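Long-range contacts in SAM-dependent methyltransferase (Anabaena variabilis ATCC 29413, PDB 3GGD), which probably transfers a methyl group from S-adenosyl-L-methionine to an acceptor, and binds S-adenosyl-L-homocysteine: residues Glu20-Lys25 / Leu187-His192; Ser30-Trp35 / Leu182-Leu187; Leu161-Thr166 / Gly197-Glu202; Ile213-Glu218 / Ala237-Ile242. One frame throughout, in Å; residues are numbered along the deposited sequence. Where two conformers were deposited one is given.

Interaction 1 of 4, residues Glu20-Lys25 / Leu187-His192. With SAH (S-adenosyl-L-homocysteine), chain E.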
# COMPACT_ATOMS: atom_id res chain seq x y z
N GLU A 20 11.26 7.92 2.93
CA GLU A 20 12.58 7.83 2.33
C GLU A 20 13.62 7.51 3.41
O GLU A 20 14.55 6.73 3.15
CB GLU A 20 12.92 9.09 1.54
CG GLU A 20 14.41 9.18 1.07
CD GLU A 20 14.86 7.99 0.21
OE1 GLU A 20 14.01 7.34 -0.45
OE2 GLU A 20 16.08 7.75 0.15
N GLN A 21 13.48 8.07 4.61
CA GLN A 21 14.43 7.73 5.68
C GLN A 21 14.36 6.23 6.01
O GLN A 21 15.39 5.53 6.11
CB GLN A 21 14.20 8.59 6.92
CG GLN A 21 15.39 8.51 7.90
CD GLN A 21 15.12 9.16 9.28
OE1 GLN A 21 14.07 8.90 9.93
NE2 GLN A 21 16.06 9.99 9.72
N TYR A 22 13.13 5.70 6.09
CA TYR A 22 12.95 4.29 6.35
C TYR A 22 13.57 3.41 5.25
O TYR A 22 14.31 2.46 5.55
CB TYR A 22 11.47 3.94 6.44
CG TYR A 22 11.23 2.44 6.44
CD1 TYR A 22 11.44 1.67 7.61
CD2 TYR A 22 10.82 1.80 5.28
CE1 TYR A 22 11.24 0.31 7.62
CE2 TYR A 22 10.61 0.41 5.29
CZ TYR A 22 10.82 -0.33 6.45
OH TYR A 22 10.61 -1.68 6.44
N TRP A 23 13.25 3.73 4.00
CA TRP A 23 13.72 2.92 2.88
C TRP A 23 15.20 3.05 2.69
O TRP A 23 15.87 2.07 2.38
CB TRP A 23 12.96 3.26 1.61
CG TRP A 23 11.63 2.59 1.48
CD1 TRP A 23 10.40 3.20 1.39
CD2 TRP A 23 11.37 1.18 1.40
NE1 TRP A 23 9.42 2.27 1.24
CE2 TRP A 23 9.98 1.02 1.25
CE3 TRP A 23 12.19 0.04 1.42
CZ2 TRP A 23 9.39 -0.23 1.10
CZ3 TRP A 23 11.59 -1.22 1.31
CH2 TRP A 23 10.21 -1.35 1.14
N ASN A 24 15.74 4.24 2.91
CA ASN A 24 17.19 4.36 2.80
C ASN A 24 17.92 3.53 3.90
O ASN A 24 18.96 2.90 3.65
CB ASN A 24 17.65 5.79 2.85
CG ASN A 24 19.11 5.94 2.38
OD1 ASN A 24 19.99 6.21 3.17
ND2 ASN A 24 19.36 5.70 1.10
N LYS A 25 17.37 3.53 5.10
CA LYS A 25 17.92 2.71 6.17
C LYS A 25 17.83 1.24 5.79
O LYS A 25 18.78 0.47 6.00
CB LYS A 25 17.19 2.95 7.49
CG LYS A 25 17.62 1.97 8.55
CD LYS A 25 16.71 1.87 9.68
CE LYS A 25 15.41 1.21 9.37
NZ LYS A 25 14.54 1.70 10.50
N LEU A 187 8.60 -1.99 14.84
CA LEU A 187 9.41 -0.96 15.46
C LEU A 187 10.36 -0.32 14.43
O LEU A 187 10.61 0.90 14.46
CB LEU A 187 10.14 -1.53 16.68
CG LEU A 187 9.26 -1.81 17.90
CD1 LEU A 187 10.05 -2.52 19.03
CD2 LEU A 187 8.58 -0.49 18.43
N LEU A 188 10.86 -1.13 13.49
CA LEU A 188 11.73 -0.62 12.43
C LEU A 188 11.11 0.48 11.59
O LEU A 188 11.84 1.37 11.10
CB LEU A 188 12.25 -1.73 11.50
CG LEU A 188 13.29 -2.68 12.12
CD1 LEU A 188 13.67 -3.81 11.14
CD2 LEU A 188 14.54 -1.95 12.61
N VAL A 189 9.79 0.43 11.39
CA VAL A 189 9.11 1.48 10.63
C VAL A 189 8.82 2.67 11.55
O VAL A 189 9.04 3.82 11.19
CB VAL A 189 7.74 1.03 9.99
CG1 VAL A 189 7.40 1.88 8.73
CG2 VAL A 189 7.74 -0.46 9.66
N MSE A 190 8.30 2.37 12.74
CA MSE A 190 7.90 3.42 13.70
C MSE A 190 9.05 4.29 14.17
O MSE A 190 8.87 5.42 14.62
CB MSE A 190 7.23 2.78 14.92
CG MSE A 190 5.90 2.07 14.53
SE MSE A 190 5.15 1.13 16.11
CE MSE A 190 5.32 2.41 17.58
N GLU A 191 10.24 3.76 14.06
CA GLU A 191 11.47 4.51 14.33
C GLU A 191 11.45 5.83 13.56
O GLU A 191 12.03 6.80 13.99
CB GLU A 191 12.64 3.59 13.92
CG GLU A 191 13.94 3.94 14.34
CD GLU A 191 14.11 3.96 15.86
OE1 GLU A 191 13.80 2.93 16.51
OE2 GLU A 191 14.60 4.99 16.39
N HIS A 192 10.76 5.88 12.43
CA HIS A 192 10.73 7.08 11.57
C HIS A 192 9.51 7.97 11.77
O HIS A 192 9.30 8.90 11.00
CB HIS A 192 10.91 6.64 10.11
CG HIS A 192 12.19 5.87 9.92
ND1 HIS A 192 13.41 6.49 9.86
CD2 HIS A 192 12.44 4.54 9.93
CE1 HIS A 192 14.37 5.58 9.81
NE2 HIS A 192 13.81 4.38 9.86
N SAH E . 2.65 -1.86 -1.62
CA SAH E . 3.98 -2.26 -1.09
CB SAH E . 4.51 -1.33 0.03
CG SAH E . 3.65 -1.10 1.28
SD SAH E . 4.46 -0.06 2.52
C SAH E . 3.98 -3.69 -0.59
O SAH E . 5.06 -4.33 -0.48
OXT SAH E . 2.93 -4.24 -0.25
C5' SAH E . 3.78 1.52 2.12
C4' SAH E . 4.47 2.18 0.89
O4' SAH E . 3.84 3.46 0.61
C3' SAH E . 5.97 2.51 1.03
O3' SAH E . 6.74 1.97 -0.03
C2' SAH E . 6.03 4.03 0.98
O2' SAH E . 7.28 4.59 0.53
C1' SAH E . 4.82 4.37 0.13
N9 SAH E . 4.36 5.76 0.28
C8 SAH E . 4.26 6.42 1.46
N7 SAH E . 3.78 7.66 1.25
C5 SAH E . 3.59 7.78 -0.10
C6 SAH E . 3.16 8.87 -0.98
N6 SAH E . 2.86 10.04 -0.37
N1 SAH E . 3.12 8.68 -2.30
C2 SAH E . 3.48 7.48 -2.85
N3 SAH E . 3.89 6.47 -2.08
C4 SAH E . 4.00 6.56 -0.75
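This is a largely polar contact between helix 15-29 and the end of helix 184-190 with the loop after it, on the rim of the cofactor side of a Rossmann-like methyltransferase. The H192 imidazole is the hub, and both of its ring nitrogens are used. H192 ND1 donates to Q21 OE1 over a very short 2.5 Å, nearly straight at 168°. Q21 reaches it with CG anti to the backbone N and an extended chain. The ring meets OE1 from above the amide plane. The other ring nitrogen, H192 NE2, accepts from K25 NZ at 2.9 Å, close to the ring plane. With ND1 donating and NE2 accepting, the ring is probably neutral, and the nearby lysine charge would support that. Y22 CA lies over one face of the H192 ring, a CH-pi contact 3.7 Å from the centroid. An alanine in place of H192 would probably loosen the hold of this loop on helix 15-29, since Q21 OE1 and K25 NZ would both lose the ring and Y22 its cover. The Y22 ring has V189 CG1 over one face and L188 O at its edge. It also packs on the face of W23, which turns to the ligand: W23 NE1 donates to O3' of S-adenosyl-L-homocysteine at 3.0 Å. The bend of K25 at chi3 (70°) brings NZ onto a lone pair of L188 O, 2.8 Å away.

Interaction 2 of 4, residues Ser30-Trp35 / Leu182-Leu187. With SAH (S-adenosyl-L-homocysteine), chain E.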
# COMPACT_ATOMS: atom_id res chain seq x y z
N SER A 30 20.03 -3.49 4.87
CA SER A 30 19.38 -4.75 4.58
C SER A 30 18.57 -5.30 5.78
O SER A 30 18.70 -6.46 6.15
CB SER A 30 20.42 -5.79 4.10
OG SER A 30 21.04 -5.34 2.90
N THR A 31 17.69 -4.47 6.34
CA THR A 31 16.92 -4.87 7.47
C THR A 31 15.55 -5.40 6.97
O THR A 31 15.16 -5.15 5.84
CB THR A 31 16.80 -3.69 8.46
OG1 THR A 31 16.43 -2.51 7.74
CG2 THR A 31 18.11 -3.38 9.16
N PRO A 32 14.84 -6.17 7.82
CA PRO A 32 13.57 -6.78 7.45
C PRO A 32 12.48 -5.77 7.22
O PRO A 32 12.49 -4.69 7.82
CB PRO A 32 13.23 -7.67 8.64
CG PRO A 32 14.43 -7.75 9.45
CD PRO A 32 15.26 -6.54 9.18
N VAL A 33 11.53 -6.13 6.35
CA VAL A 33 10.45 -5.24 5.94
C VAL A 33 9.15 -5.93 6.32
O VAL A 33 8.76 -6.95 5.75
CB VAL A 33 10.54 -4.93 4.42
CG1 VAL A 33 9.35 -4.08 3.96
CG2 VAL A 33 11.90 -4.25 4.11
N LEU A 34 8.50 -5.37 7.32
CA LEU A 34 7.36 -6.00 7.98
C LEU A 34 6.30 -6.58 7.05
O LEU A 34 5.80 -7.67 7.28
CB LEU A 34 6.68 -4.95 8.91
CG LEU A 34 5.37 -5.32 9.60
CD1 LEU A 34 5.67 -6.39 10.66
CD2 LEU A 34 4.70 -4.06 10.21
N TRP A 35 5.92 -5.81 6.03
CA TRP A 35 4.82 -6.21 5.13
C TRP A 35 5.27 -7.02 3.91
O TRP A 35 4.42 -7.44 3.11
CB TRP A 35 4.11 -4.97 4.62
CG TRP A 35 5.08 -3.99 4.04
CD1 TRP A 35 5.60 -4.00 2.78
CD2 TRP A 35 5.69 -2.91 4.74
NE1 TRP A 35 6.52 -2.95 2.65
CE2 TRP A 35 6.58 -2.28 3.84
CE3 TRP A 35 5.57 -2.41 6.04
CZ2 TRP A 35 7.34 -1.17 4.21
CZ3 TRP A 35 6.32 -1.31 6.40
CH2 TRP A 35 7.20 -0.71 5.49
N LEU A 182 6.20 -4.47 20.99
CA LEU A 182 5.70 -4.60 19.65
C LEU A 182 6.72 -5.39 18.81
O LEU A 182 7.89 -5.50 19.19
CB LEU A 182 5.45 -3.22 19.04
CG LEU A 182 4.28 -2.39 19.65
CD1 LEU A 182 4.36 -0.92 19.16
CD2 LEU A 182 2.89 -3.02 19.31
N PRO A 183 6.27 -5.98 17.71
CA PRO A 183 7.15 -6.71 16.80
C PRO A 183 8.36 -5.89 16.29
O PRO A 183 8.17 -4.75 15.86
CB PRO A 183 6.23 -7.02 15.62
CG PRO A 183 4.88 -7.13 16.23
CD PRO A 183 4.86 -6.04 17.28
N TYR A 184 9.56 -6.48 16.32
CA TYR A 184 10.79 -5.84 15.81
C TYR A 184 10.57 -5.14 14.50
O TYR A 184 10.92 -3.97 14.33
CB TYR A 184 11.97 -6.86 15.63
CG TYR A 184 13.28 -6.26 15.00
CD1 TYR A 184 13.87 -5.14 15.55
CD2 TYR A 184 13.94 -6.86 13.91
CE1 TYR A 184 15.08 -4.57 15.03
CE2 TYR A 184 15.18 -6.32 13.37
CZ TYR A 184 15.74 -5.14 13.93
OH TYR A 184 16.98 -4.49 13.46
N GLU A 185 9.96 -5.85 13.55
CA GLU A 185 9.83 -5.31 12.21
C GLU A 185 8.88 -4.11 12.14
O GLU A 185 8.99 -3.29 11.23
CB GLU A 185 9.42 -6.41 11.21
CG GLU A 185 10.39 -7.63 11.19
CD GLU A 185 10.06 -8.73 12.21
OE1 GLU A 185 9.29 -8.50 13.18
OE2 GLU A 185 10.57 -9.85 12.02
N LEU A 186 7.96 -4.01 13.09
CA LEU A 186 7.07 -2.84 13.16
C LEU A 186 7.85 -1.69 13.80
O LEU A 186 7.77 -0.56 13.35
CB LEU A 186 5.81 -3.14 13.96
CG LEU A 186 4.83 -1.95 14.19
CD1 LEU A 186 4.32 -1.34 12.86
CD2 LEU A 186 3.68 -2.38 15.08
N LEU A 187 8.60 -1.99 14.84
CA LEU A 187 9.41 -0.96 15.46
C LEU A 187 10.36 -0.32 14.43
O LEU A 187 10.61 0.90 14.46
CB LEU A 187 10.14 -1.53 16.68
CG LEU A 187 9.26 -1.81 17.90
CD1 LEU A 187 10.05 -2.52 19.03
CD2 LEU A 187 8.58 -0.49 18.43
N SAH E . 2.65 -1.86 -1.62
CA SAH E . 3.98 -2.26 -1.09
CB SAH E . 4.51 -1.33 0.03
CG SAH E . 3.65 -1.10 1.28
SD SAH E . 4.46 -0.06 2.52
C SAH E . 3.98 -3.69 -0.59
O SAH E . 5.06 -4.33 -0.48
OXT SAH E . 2.93 -4.24 -0.25
C5' SAH E . 3.78 1.52 2.12
C4' SAH E . 4.47 2.18 0.89
O4' SAH E . 3.84 3.46 0.61
C3' SAH E . 5.97 2.51 1.03
O3' SAH E . 6.74 1.97 -0.03
C2' SAH E . 6.03 4.03 0.98
O2' SAH E . 7.28 4.59 0.53
C1' SAH E . 4.82 4.37 0.13
N9 SAH E . 4.36 5.76 0.28
C8 SAH E . 4.26 6.42 1.46
N7 SAH E . 3.78 7.66 1.25
C5 SAH E . 3.59 7.78 -0.10
C6 SAH E . 3.16 8.87 -0.98
N6 SAH E . 2.86 10.04 -0.37
N1 SAH E . 3.12 8.68 -2.30
C2 SAH E . 3.48 7.48 -2.85
N3 SAH E . 3.89 6.47 -2.08
C4 SAH E . 4.00 6.56 -0.75
O HOH W 1 10.21 -3.29 8.69
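The loop that follows helix 15-29 lines the S-adenosyl-L-homocysteine pocket with W35, and here it leans on the first turn of helix 184-190. L34 carries the contact. Its CG is anti to the backbone N (chi1 174°), and both methyls lie against the helix. L34 CD1 rests on E185 CB at 3.8 Å, and L34 CD2 meets L186 CD1 at 3.8 Å, the two leucines side by side and pointing the same way. P32 adds its ring: CB touches E185 CG, and CD approaches Y184 CE2 at 4.2 Å. The polar link is one water. It donates to P32 O and to E185 O, each 2.8 Å from the water oxygen, and accepts from L34 N. The E185 carboxylate turns away to H225. P183, at the N-cap position, accepts from both L186 N and L187 N through its O. Next to L34, W35 presents one indole face to the ligand, with SD 3.3 Å from W35 CE2, and V33 CG1 covers the opposite face. Around the contact, V33 packs on Y22 and T26 of helix 15-29, while L186 and P183 lean on helix 168-179. The loop is thus held between helix 15-29 and helix 184-190.

Interaction 3 of 4, residues Leu161-Thr166 / Gly197-Glu202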
# COMPACT_ATOMS: atom_id res chain seq x y z
N LEU A 161 -7.69 -2.14 -3.66
CA LEU A 161 -6.84 -1.79 -2.53
C LEU A 161 -7.12 -2.73 -1.34
O LEU A 161 -8.23 -3.22 -1.15
CB LEU A 161 -6.99 -0.34 -2.09
CG LEU A 161 -8.27 0.12 -1.35
CD1 LEU A 161 -8.00 1.57 -0.74
CD2 LEU A 161 -9.46 0.12 -2.26
N ILE A 162 -6.05 -3.01 -0.59
CA ILE A 162 -6.12 -3.80 0.64
C ILE A 162 -5.31 -3.01 1.68
O ILE A 162 -4.19 -2.56 1.44
CB ILE A 162 -5.65 -5.27 0.42
CG1 ILE A 162 -5.83 -6.05 1.74
CG2 ILE A 162 -4.18 -5.33 -0.18
CD1 ILE A 162 -5.50 -7.57 1.68
N GLU A 163 -5.96 -2.78 2.82
CA GLU A 163 -5.45 -1.92 3.86
C GLU A 163 -5.63 -2.60 5.21
O GLU A 163 -6.35 -3.59 5.32
CB GLU A 163 -6.25 -0.59 3.84
CG GLU A 163 -6.06 0.21 2.56
CD GLU A 163 -4.65 0.70 2.36
OE1 GLU A 163 -3.94 0.89 3.39
OE2 GLU A 163 -4.22 0.85 1.17
N LEU A 164 -4.99 -2.08 6.24
CA LEU A 164 -5.26 -2.55 7.60
C LEU A 164 -6.59 -1.94 7.97
O LEU A 164 -6.83 -0.77 7.69
CB LEU A 164 -4.14 -2.16 8.56
CG LEU A 164 -2.74 -2.72 8.20
CD1 LEU A 164 -1.70 -2.50 9.33
CD2 LEU A 164 -2.80 -4.20 7.82
N GLY A 165 -7.45 -2.76 8.56
CA GLY A 165 -8.81 -2.36 8.85
C GLY A 165 -9.11 -2.17 10.33
O GLY A 165 -8.20 -2.12 11.18
N THR A 166 -10.39 -2.01 10.62
CA THR A 166 -10.86 -1.86 11.99
C THR A 166 -10.28 -3.00 12.81
O THR A 166 -10.28 -4.17 12.37
CB THR A 166 -12.40 -1.90 12.05
OG1 THR A 166 -12.90 -0.88 11.18
CG2 THR A 166 -12.94 -1.68 13.48
N GLY A 197 -2.38 2.57 10.73
CA GLY A 197 -3.70 3.13 11.01
C GLY A 197 -4.79 2.21 10.50
O GLY A 197 -4.57 1.00 10.30
N ILE A 198 -5.97 2.81 10.28
CA ILE A 198 -7.22 2.09 9.95
C ILE A 198 -7.88 2.65 8.68
O ILE A 198 -8.05 3.86 8.59
CB ILE A 198 -8.23 2.28 11.14
CG1 ILE A 198 -7.63 1.80 12.47
CG2 ILE A 198 -9.57 1.55 10.87
CD1 ILE A 198 -8.29 2.43 13.73
N PHE A 199 -8.27 1.80 7.72
CA PHE A 199 -9.02 2.23 6.55
C PHE A 199 -10.26 1.34 6.43
O PHE A 199 -10.16 0.11 6.51
CB PHE A 199 -8.16 2.17 5.29
CG PHE A 199 -8.73 2.92 4.13
CD1 PHE A 199 -9.59 2.30 3.25
CD2 PHE A 199 -8.44 4.25 3.95
CE1 PHE A 199 -10.13 2.98 2.19
CE2 PHE A 199 -8.98 4.97 2.90
CZ PHE A 199 -9.82 4.33 2.01
N THR A 200 -11.43 1.96 6.25
CA THR A 200 -12.71 1.26 6.28
C THR A 200 -13.61 1.53 5.07
O THR A 200 -13.33 2.42 4.22
CB THR A 200 -13.51 1.73 7.50
OG1 THR A 200 -13.94 3.07 7.26
CG2 THR A 200 -12.67 1.71 8.81
N ALA A 201 -14.72 0.79 5.00
CA ALA A 201 -15.74 1.00 3.99
C ALA A 201 -16.21 2.44 4.09
O ALA A 201 -16.52 3.08 3.08
CB ALA A 201 -16.95 0.04 4.20
N GLU A 202 -16.30 2.97 5.30
CA GLU A 202 -16.76 4.35 5.47
C GLU A 202 -15.73 5.34 4.90
O GLU A 202 -16.11 6.41 4.45
CB GLU A 202 -17.09 4.69 6.92
CG GLU A 202 -18.31 3.95 7.48
CD GLU A 202 -18.09 2.41 7.65
OE1 GLU A 202 -16.91 1.92 7.83
OE2 GLU A 202 -19.11 1.67 7.58
O HOH W 2 -12.03 -2.02 8.18
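G197 opens the second segment, which runs across the C-terminal end of strand 158-164 at a steep angle. Its carbonyl O lies against L164 CB, and its N is hydrogen-bonded to H135 ND1. I198 comes next, with its CG2 anti to the backbone N. I198 CG2 lies against the backbone beyond the strand, 3.8 Å from G165 C. F199 makes the one direct backbone bond: its N donates to L164 O at 2.9 Å, in the carbonyl plane. Its side chain, CG anti to the backbone N (chi1 -165°), turns back along the strand. F199 CB meets E163 CB at 3.7 Å, and F199 CE1 reaches L161 CD1 at 3.9 Å, these last two side chains crossing at about a right angle. The E163 carboxylate is buried, but the backbone N-H groups of G133, F134 and H135 grip its two oxygens. A water accepts from T166 N at 2.9 Å and donates to F199 O over a longer 3.3 Å. T200 puts CG2 against T166 OG1 at 3.5 Å, and as N-cap it starts helix 201-207. In the Rossmann-like methyltransferase fold, cofactor and substrate sites lie at the C-terminal ends of the parallel strands. This crossing segment packs at such an end, with E163 about 7 Å from R131 of the S-adenosyl-L-homocysteine site, measured between side chains.

Interaction 4 of 4, residues Ile213-Glu218 / Ala237-Ile242; sequences ILSQGE and AFWAVI. With EDO (1,2-ethanediol), chain R; EDO (1,2-ethanediol), chain O.
A classic beta bulge interrupts the antiparallel pairing of strands 211-217 and 237-244. L214 and S215 both face V241, and both of their N-H groups turn to V241 O. L214 N lies 2.7 Å from V241 O, while the S215 N bond to V241 O is weak at 3.4 Å. Past the bulge, V241 N donates to S215 O at 2.7 Å, and G217 and W239 form a hydrogen-bonded pair through both of their N-H groups. W239 CG sits in the crowded position between the backbone N and the carbonyl carbon (chi1 65°), which folds the indole over its neighbour. G217 N lies over the centre of the ring system, and G217 CA makes a CH-pi contact 3.8 Å from the centroid of the W239 five-membered ring. G217 has no side chain, which leaves room for the indole against its backbone. The indole also makes a cation-pi contact with R49. S215 OG touches the rim, 3.5 Å from W239 CZ3. An alanine in place of W239 would probably lose the cover over G217 and the contact with R49, while the backbone bonds could remain. On the other side of the sheet, I213 CG1 meets I242 CG2 at 4.1 Å. An ethanediol, probably from the crystallisation liquor, bridges E218 N and W239 NE1. The pairing is thus set by backbone bonds, and one aromatic ring covers it on the W239 face.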
# COMPACT_ATOMS: atom_id res chain seq x y z
N ILE A 213 -18.51 0.67 -5.39
CA ILE A 213 -17.74 -0.44 -4.86
C ILE A 213 -18.21 -1.67 -5.64
O ILE A 213 -19.35 -2.04 -5.56
CB ILE A 213 -17.98 -0.65 -3.35
CG1 ILE A 213 -17.58 0.62 -2.58
CG2 ILE A 213 -17.28 -1.99 -2.86
CD1 ILE A 213 -17.93 0.62 -1.08
N LEU A 214 -17.32 -2.26 -6.44
CA LEU A 214 -17.70 -3.44 -7.23
C LEU A 214 -17.68 -4.70 -6.38
O LEU A 214 -18.45 -5.63 -6.63
CB LEU A 214 -16.75 -3.62 -8.42
CG LEU A 214 -16.67 -2.40 -9.38
CD1 LEU A 214 -15.84 -2.79 -10.59
CD2 LEU A 214 -18.08 -1.89 -9.76
N SER A 215 -16.82 -4.72 -5.37
CA SER A 215 -16.65 -5.88 -4.55
C SER A 215 -15.86 -5.44 -3.33
O SER A 215 -15.01 -4.54 -3.42
CB SER A 215 -15.79 -6.86 -5.38
OG SER A 215 -15.49 -8.01 -4.67
N GLN A 216 -16.08 -6.08 -2.19
CA GLN A 216 -15.28 -5.76 -1.00
C GLN A 216 -15.24 -6.91 -0.05
O GLN A 216 -16.05 -7.82 -0.14
CB GLN A 216 -15.85 -4.55 -0.25
CG GLN A 216 -17.22 -4.73 0.36
CD GLN A 216 -17.63 -3.48 1.17
OE1 GLN A 216 -17.03 -3.18 2.21
NE2 GLN A 216 -18.62 -2.74 0.69
N GLY A 217 -14.31 -6.85 0.90
CA GLY A 217 -14.29 -7.86 1.97
C GLY A 217 -13.31 -7.44 3.05
O GLY A 217 -12.90 -6.28 3.11
N GLU A 218 -12.98 -8.37 3.92
CA GLU A 218 -12.06 -8.15 5.04
C GLU A 218 -10.87 -9.12 5.03
O GLU A 218 -9.88 -8.93 4.30
CB GLU A 218 -12.86 -8.20 6.33
CG GLU A 218 -13.87 -7.04 6.36
CD GLU A 218 -14.67 -6.95 7.63
OE1 GLU A 218 -14.62 -7.88 8.43
OE2 GLU A 218 -15.37 -5.94 7.84
N ALA A 237 -7.62 -7.03 7.85
CA ALA A 237 -7.57 -6.31 6.58
C ALA A 237 -8.96 -5.85 6.15
O ALA A 237 -9.98 -6.33 6.63
CB ALA A 237 -6.94 -7.19 5.49
N PHE A 238 -8.96 -4.86 5.28
CA PHE A 238 -10.14 -4.39 4.59
C PHE A 238 -9.70 -4.28 3.15
O PHE A 238 -8.63 -3.72 2.88
CB PHE A 238 -10.58 -2.98 5.05
CG PHE A 238 -11.54 -2.33 4.10
CD1 PHE A 238 -12.87 -2.68 4.10
CD2 PHE A 238 -11.11 -1.43 3.15
CE1 PHE A 238 -13.75 -2.14 3.22
CE2 PHE A 238 -12.02 -0.87 2.26
CZ PHE A 238 -13.34 -1.26 2.30
N TRP A 239 -10.52 -4.78 2.23
CA TRP A 239 -10.22 -4.64 0.80
C TRP A 239 -11.47 -4.33 -0.00
O TRP A 239 -12.61 -4.66 0.41
CB TRP A 239 -9.51 -5.90 0.21
CG TRP A 239 -10.32 -7.13 0.22
CD1 TRP A 239 -10.33 -8.09 1.19
CD2 TRP A 239 -11.27 -7.57 -0.78
NE1 TRP A 239 -11.20 -9.09 0.86
CE2 TRP A 239 -11.78 -8.81 -0.34
CE3 TRP A 239 -11.71 -7.05 -2.00
CZ2 TRP A 239 -12.74 -9.53 -1.06
CZ3 TRP A 239 -12.65 -7.76 -2.71
CH2 TRP A 239 -13.15 -9.00 -2.25
N ALA A 240 -11.24 -3.67 -1.14
CA ALA A 240 -12.32 -3.31 -2.05
C ALA A 240 -11.82 -3.15 -3.48
O ALA A 240 -10.63 -2.86 -3.73
CB ALA A 240 -13.04 -1.98 -1.57
N VAL A 241 -12.73 -3.38 -4.42
CA VAL A 241 -12.50 -2.96 -5.80
C VAL A 241 -13.52 -1.84 -6.08
O VAL A 241 -14.73 -2.03 -5.89
CB VAL A 241 -12.71 -4.12 -6.83
CG1 VAL A 241 -12.47 -3.58 -8.22
CG2 VAL A 241 -11.77 -5.32 -6.53
N ILE A 242 -13.01 -0.67 -6.51
CA ILE A 242 -13.85 0.49 -6.80
C ILE A 242 -13.60 1.01 -8.22
O ILE A 242 -12.52 0.83 -8.79
CB ILE A 242 -13.70 1.61 -5.71
CG1 ILE A 242 -12.34 2.35 -5.83
CG2 ILE A 242 -13.86 1.00 -4.29
CD1 ILE A 242 -12.22 3.58 -4.89
C1 EDO R . -13.97 -11.57 2.79
O1 EDO R . -14.57 -11.11 3.98
C2 EDO R . -12.47 -11.58 3.06
O2 EDO R . -11.79 -11.91 1.87
C1 EDO O . -20.80 1.56 -3.47
O1 EDO O . -21.38 1.29 -4.72
C2 EDO O . -21.81 2.14 -2.50
O2 EDO O . -21.05 2.67 -1.42

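Overall arrangement
Interactions 1 and 2 share helix 184-190 and touch each other where Y22 and V189 pack on W35. Interaction 2 is a surface contact and interaction 1 is partly buried, and each brings a tryptophan to S-adenosyl-L-homocysteine. Interaction 1 relies largely on charged and polar side chains, interaction 2 on apolar contacts and a water. Interaction 3 is the buried one. It joins strand 158-164 to the segment leading into helix 201-207. Interaction 4 pairs the last two strands, 211-217 at the sheet edge, mainly through backbone bonds. Interactions 3 and 4 meet within the sheet, where E163 and L161 face F238 and A240. Interactions 1 and 4 lie on opposite sides of the chain's centre, their centres about 29 Å apart.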